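Local coordinates for hypothetical protein S4005 (Shigella flexneri 2a, PDB 1Z67) that is of unknown function but folds into an all-helical, YidB-like structure with a homeodomain-like motif, which hints at, without proving, a role in binding nucleic acid, at residues A[19-24]-A[97-102]; A[49-54]-A[102-107]. One frame throughout, in Å; residues are numbered along the deposited sequence.

Interaction 1: A[19-24]-A[97-102]; sequences AGKYQA and AEQLPK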
# COMPACT_ATOMS: atom_id res chain seq x y z
N ALA A 19 0.69 2.05 -15.19
CA ALA A 19 1.76 3.02 -14.99
C ALA A 19 1.40 4.00 -13.88
O ALA A 19 0.26 4.50 -13.79
CB ALA A 19 2.07 3.76 -16.26
N GLY A 20 2.38 4.31 -13.04
CA GLY A 20 2.19 5.29 -11.97
C GLY A 20 1.50 4.76 -10.72
O GLY A 20 1.22 5.54 -9.78
N LYS A 21 1.23 3.45 -10.68
CA LYS A 21 0.61 2.82 -9.49
C LYS A 21 1.40 3.07 -8.20
O LYS A 21 0.80 3.28 -7.14
CB LYS A 21 0.39 1.32 -9.68
CG LYS A 21 1.62 0.49 -9.86
CD LYS A 21 1.22 -0.97 -10.16
CE LYS A 21 2.43 -1.88 -10.24
NZ LYS A 21 2.04 -3.19 -10.84
N TYR A 22 2.73 3.06 -8.27
CA TYR A 22 3.53 3.27 -7.06
C TYR A 22 3.46 4.70 -6.54
O TYR A 22 3.31 4.88 -5.33
CB TYR A 22 4.98 2.82 -7.27
CG TYR A 22 5.07 1.33 -7.49
CD1 TYR A 22 4.64 0.44 -6.53
CD2 TYR A 22 5.58 0.83 -8.69
CE1 TYR A 22 4.73 -0.94 -6.74
CE2 TYR A 22 5.67 -0.55 -8.92
CZ TYR A 22 5.25 -1.41 -7.93
OH TYR A 22 5.32 -2.76 -8.15
N GLN A 23 3.58 5.69 -7.43
CA GLN A 23 3.41 7.09 -7.00
C GLN A 23 2.03 7.29 -6.38
O GLN A 23 1.87 7.99 -5.38
CB GLN A 23 3.62 8.10 -8.14
CG GLN A 23 3.57 9.58 -7.70
CD GLN A 23 4.56 9.93 -6.58
OE1 GLN A 23 5.79 9.88 -6.76
NE2 GLN A 23 4.01 10.33 -5.42
N ALA A 24 1.03 6.67 -6.97
CA ALA A 24 -0.33 6.80 -6.47
C ALA A 24 -0.46 6.22 -5.08
O ALA A 24 -1.07 6.83 -4.18
CB ALA A 24 -1.31 6.14 -7.42
N ALA A 97 -3.73 -5.50 -2.23
CA ALA A 97 -3.50 -6.85 -1.73
C ALA A 97 -2.19 -7.39 -2.27
O ALA A 97 -1.47 -8.08 -1.53
CB ALA A 97 -4.67 -7.79 -2.10
N GLU A 98 -1.83 -6.99 -3.50
CA GLU A 98 -0.52 -7.39 -4.06
C GLU A 98 0.63 -6.53 -3.45
O GLU A 98 1.68 -7.05 -3.05
CB GLU A 98 -0.56 -7.22 -5.59
CG GLU A 98 0.78 -7.42 -6.29
CD GLU A 98 0.69 -7.35 -7.81
OE1 GLU A 98 -0.43 -7.22 -8.33
OE2 GLU A 98 1.75 -7.40 -8.47
N GLN A 99 0.44 -5.22 -3.43
CA GLN A 99 1.57 -4.33 -3.16
C GLN A 99 1.79 -3.97 -1.70
O GLN A 99 2.96 -3.79 -1.25
CB GLN A 99 1.41 -3.05 -3.98
CG GLN A 99 1.28 -3.27 -5.48
CD GLN A 99 2.48 -3.94 -6.10
OE1 GLN A 99 3.57 -3.96 -5.51
NE2 GLN A 99 2.31 -4.45 -7.32
N LEU A 100 0.69 -3.82 -0.94
CA LEU A 100 0.85 -3.40 0.46
C LEU A 100 1.76 -4.33 1.30
O LEU A 100 2.57 -3.82 2.05
CB LEU A 100 -0.50 -3.13 1.11
CG LEU A 100 -0.41 -2.43 2.46
CD1 LEU A 100 0.26 -1.04 2.37
CD2 LEU A 100 -1.85 -2.30 3.00
N PRO A 101 1.63 -5.68 1.16
CA PRO A 101 2.51 -6.54 1.94
C PRO A 101 3.97 -6.33 1.56
O PRO A 101 4.84 -6.34 2.46
CB PRO A 101 2.05 -7.96 1.59
CG PRO A 101 0.64 -7.77 1.13
CD PRO A 101 0.64 -6.46 0.38
N LYS A 102 4.25 -6.10 0.28
CA LYS A 102 5.64 -5.87 -0.16
C LYS A 102 6.17 -4.54 0.35
O LYS A 102 7.34 -4.43 0.77
CB LYS A 102 5.70 -5.86 -1.69
CG LYS A 102 5.24 -7.17 -2.29
CD LYS A 102 5.32 -7.14 -3.81
CE LYS A 102 5.33 -8.54 -4.35
NZ LYS A 102 3.96 -8.96 -4.64
O HOH W 1 -0.04 -4.57 -9.09

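Interaction 2: A[49-54]-A[102-107]; sequences AILSTW and KIIDAL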
# COMPACT_ATOMS: atom_id res chain seq x y z
N ALA A 49 -2.31 -10.65 12.85
CA ALA A 49 -1.45 -11.82 12.66
C ALA A 49 -0.86 -11.84 11.23
O ALA A 49 0.34 -12.03 11.06
CB ALA A 49 -2.18 -13.13 12.97
N ILE A 50 -1.70 -11.59 10.24
CA ILE A 50 -1.22 -11.45 8.86
C ILE A 50 -0.20 -10.30 8.76
O ILE A 50 0.90 -10.50 8.20
CB ILE A 50 -2.38 -11.26 7.86
CG1 ILE A 50 -3.14 -12.59 7.70
CG2 ILE A 50 -1.81 -10.79 6.48
CD1 ILE A 50 -4.43 -12.48 6.93
N LEU A 51 -0.52 -9.13 9.32
CA LEU A 51 0.46 -8.05 9.33
C LEU A 51 1.81 -8.47 9.97
O LEU A 51 2.89 -8.09 9.50
CB LEU A 51 -0.10 -6.81 10.03
CG LEU A 51 0.90 -5.69 10.31
CD1 LEU A 51 1.57 -5.13 9.05
CD2 LEU A 51 0.16 -4.58 11.08
N SER A 52 1.76 -9.24 11.07
CA SER A 52 3.00 -9.65 11.75
C SER A 52 3.93 -10.44 10.83
O SER A 52 5.15 -10.37 10.98
CB SER A 52 2.70 -10.43 13.04
OG SER A 52 2.24 -11.73 12.73
N THR A 53 3.36 -11.15 9.85
CA THR A 53 4.19 -11.94 8.94
C THR A 53 4.91 -11.02 7.92
O THR A 53 6.00 -11.32 7.45
CB THR A 53 3.36 -13.01 8.16
OG1 THR A 53 2.52 -12.39 7.16
CG2 THR A 53 2.51 -13.87 9.11
N TRP A 54 4.29 -9.88 7.59
CA TRP A 54 4.93 -8.88 6.71
C TRP A 54 6.04 -8.14 7.42
O TRP A 54 7.11 -7.88 6.84
CB TRP A 54 3.92 -7.87 6.24
CG TRP A 54 2.66 -8.45 5.62
CD1 TRP A 54 2.47 -9.74 5.19
CD2 TRP A 54 1.45 -7.75 5.34
NE1 TRP A 54 1.21 -9.89 4.69
CE2 TRP A 54 0.55 -8.69 4.78
CE3 TRP A 54 1.02 -6.42 5.55
CZ2 TRP A 54 -0.76 -8.33 4.39
CZ3 TRP A 54 -0.26 -6.06 5.16
CH2 TRP A 54 -1.15 -7.01 4.61
N LYS A 102 4.25 -6.10 0.28
CA LYS A 102 5.64 -5.87 -0.16
C LYS A 102 6.17 -4.54 0.35
O LYS A 102 7.34 -4.43 0.77
CB LYS A 102 5.70 -5.86 -1.69
CG LYS A 102 5.24 -7.17 -2.29
CD LYS A 102 5.32 -7.14 -3.81
CE LYS A 102 5.33 -8.54 -4.35
NZ LYS A 102 3.96 -8.96 -4.64
N ILE A 103 5.29 -3.55 0.39
CA ILE A 103 5.67 -2.24 0.91
C ILE A 103 6.00 -2.31 2.39
O ILE A 103 7.04 -1.80 2.86
CB ILE A 103 4.59 -1.18 0.60
CG1 ILE A 103 4.58 -0.87 -0.91
CG2 ILE A 103 4.85 0.11 1.40
CD1 ILE A 103 3.29 -0.17 -1.38
N ILE A 104 5.12 -2.95 3.15
CA ILE A 104 5.30 -3.05 4.61
C ILE A 104 6.54 -3.87 4.92
O ILE A 104 7.34 -3.47 5.76
CB ILE A 104 4.04 -3.54 5.30
CG1 ILE A 104 3.00 -2.42 5.15
CG2 ILE A 104 4.35 -3.95 6.78
CD1 ILE A 104 1.62 -2.81 5.59
N ASP A 105 6.73 -4.98 4.19
CA ASP A 105 7.92 -5.81 4.37
C ASP A 105 9.21 -4.98 4.10
O ASP A 105 10.15 -4.96 4.89
CB ASP A 105 7.89 -7.04 3.48
CG ASP A 105 9.25 -7.76 3.40
OD1 ASP A 105 9.72 -8.28 4.43
OD2 ASP A 105 9.84 -7.79 2.30
N ALA A 106 9.21 -4.25 2.99
CA ALA A 106 10.36 -3.41 2.61
C ALA A 106 10.67 -2.31 3.65
O ALA A 106 11.85 -1.94 3.86
CB ALA A 106 10.11 -2.80 1.24
N LEU A 107 9.62 -1.80 4.30
CA LEU A 107 9.76 -0.76 5.34
C LEU A 107 10.21 -1.27 6.71
O LEU A 107 10.42 -0.46 7.62
CB LEU A 107 8.47 0.06 5.49
CG LEU A 107 8.08 0.95 4.30
CD1 LEU A 107 6.65 1.46 4.50
CD2 LEU A 107 9.08 2.10 4.09

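Interaction 1: A[19-24]-A[97-102]
Gln99 reaches out from helix 89-106 and sets its amide against two neighbouring side chains, Lys21 and Tyr22, in the first turn of helix 21-31. Its chain bends at chi2 (-61°), which brings OE1 to the OH and CE1 of Tyr22 and NE2 toward the ammonium of Lys21. Gln99 OE1 arrives at the rim of the phenol, close to the ring plane, and the amide stands nearly perpendicular to the ring (86°). Tyr22 OH lies 3.4 Å from Gln99 OE1, at most a weak hydrogen bond.

Lys21 takes the less common first torsion, CG lying between the backbone N and the carbonyl carbon (chi1 63°). From there the rest of the chain runs straight out, while CG itself rests over the centre of one face of the Tyr22 ring, 4.1 Å above its plane. The ammonium does not bond to the glutamine directly: Lys21 NZ and Gln99 NE2 are both donors and stand 3.7 Å apart. A water lies between the two donors and accepts from both, 3.0 Å from Lys21 NZ and 2.9 Å from Gln99 NE2. Lys21 NZ also forms a salt bridge with Asp18, just before the segment.

The two helices are therefore joined by a small, hydrated polar contact with 118 Å² buried. Two donors that cannot bond to each other share one water as acceptor, and the charge of the ammonium is met by Asp18, so the join relies on hydration and little on direct bonding.

Interaction 2: A[49-54]-A[102-107]
Ile104 points from helix 89-106 toward helix 48-55 and meets it with two different methyls. CD1 comes up to the edge of the Trp54 indole, near the ring plane and 3.7 Å from Trp54 CE3. CG2 turns the other way, approaching Leu51 CD1 at 3.8 Å and Trp54 CB at 4.0 Å. The first torsion (chi1 -68°) places CG1 beside the backbone N and carries CD1 to the indole edge, leaving CG2 for Leu51, and the isoleucine fills the angle between leucine and tryptophan. This apolar core is snug and buried.

The Asp105 side is looser and partly exposed. Here the backbones come close, Trp54 O lying 3.3 Å from Asp105 CA in a CH...O contact bent to 142° at the hydrogen, yet no conventional hydrogen bond spans the segments. Ile50 O lies over the rim of one face of the indole, which is held by the bond from Trp54 NE1 to Gln62 O in the following loop.

The axes of 49-54 and 102-106 approach to 9.4 Å, at 54° to each other. Helix 35-44 closes the core, with Leu39 touching both Leu51 and Ile104 and Leu42 against Trp54, while Leu107 packs on helix 121-133.

Helix 89-106 is the element common to both contacts: interaction 1 uses 97-102 and interaction 2 takes over at Lys102, the shared residue, and runs on to 107. Their centres lie 14 Å apart, and they touch where Pro101 CG packs on Trp54 CZ2 at 3.6 Å. Along the chain the order is 19-24, 49-54, then 97-102 and the overlapping 102-107, so the contacts cross. Helix 89-106 thus meets helix 21-31 through a watery polar contact and, further along, helix 48-55 through a buried apolar one. Both belong to the YidB-like part of the protein, tying early helices of this all-helical chain to a late one.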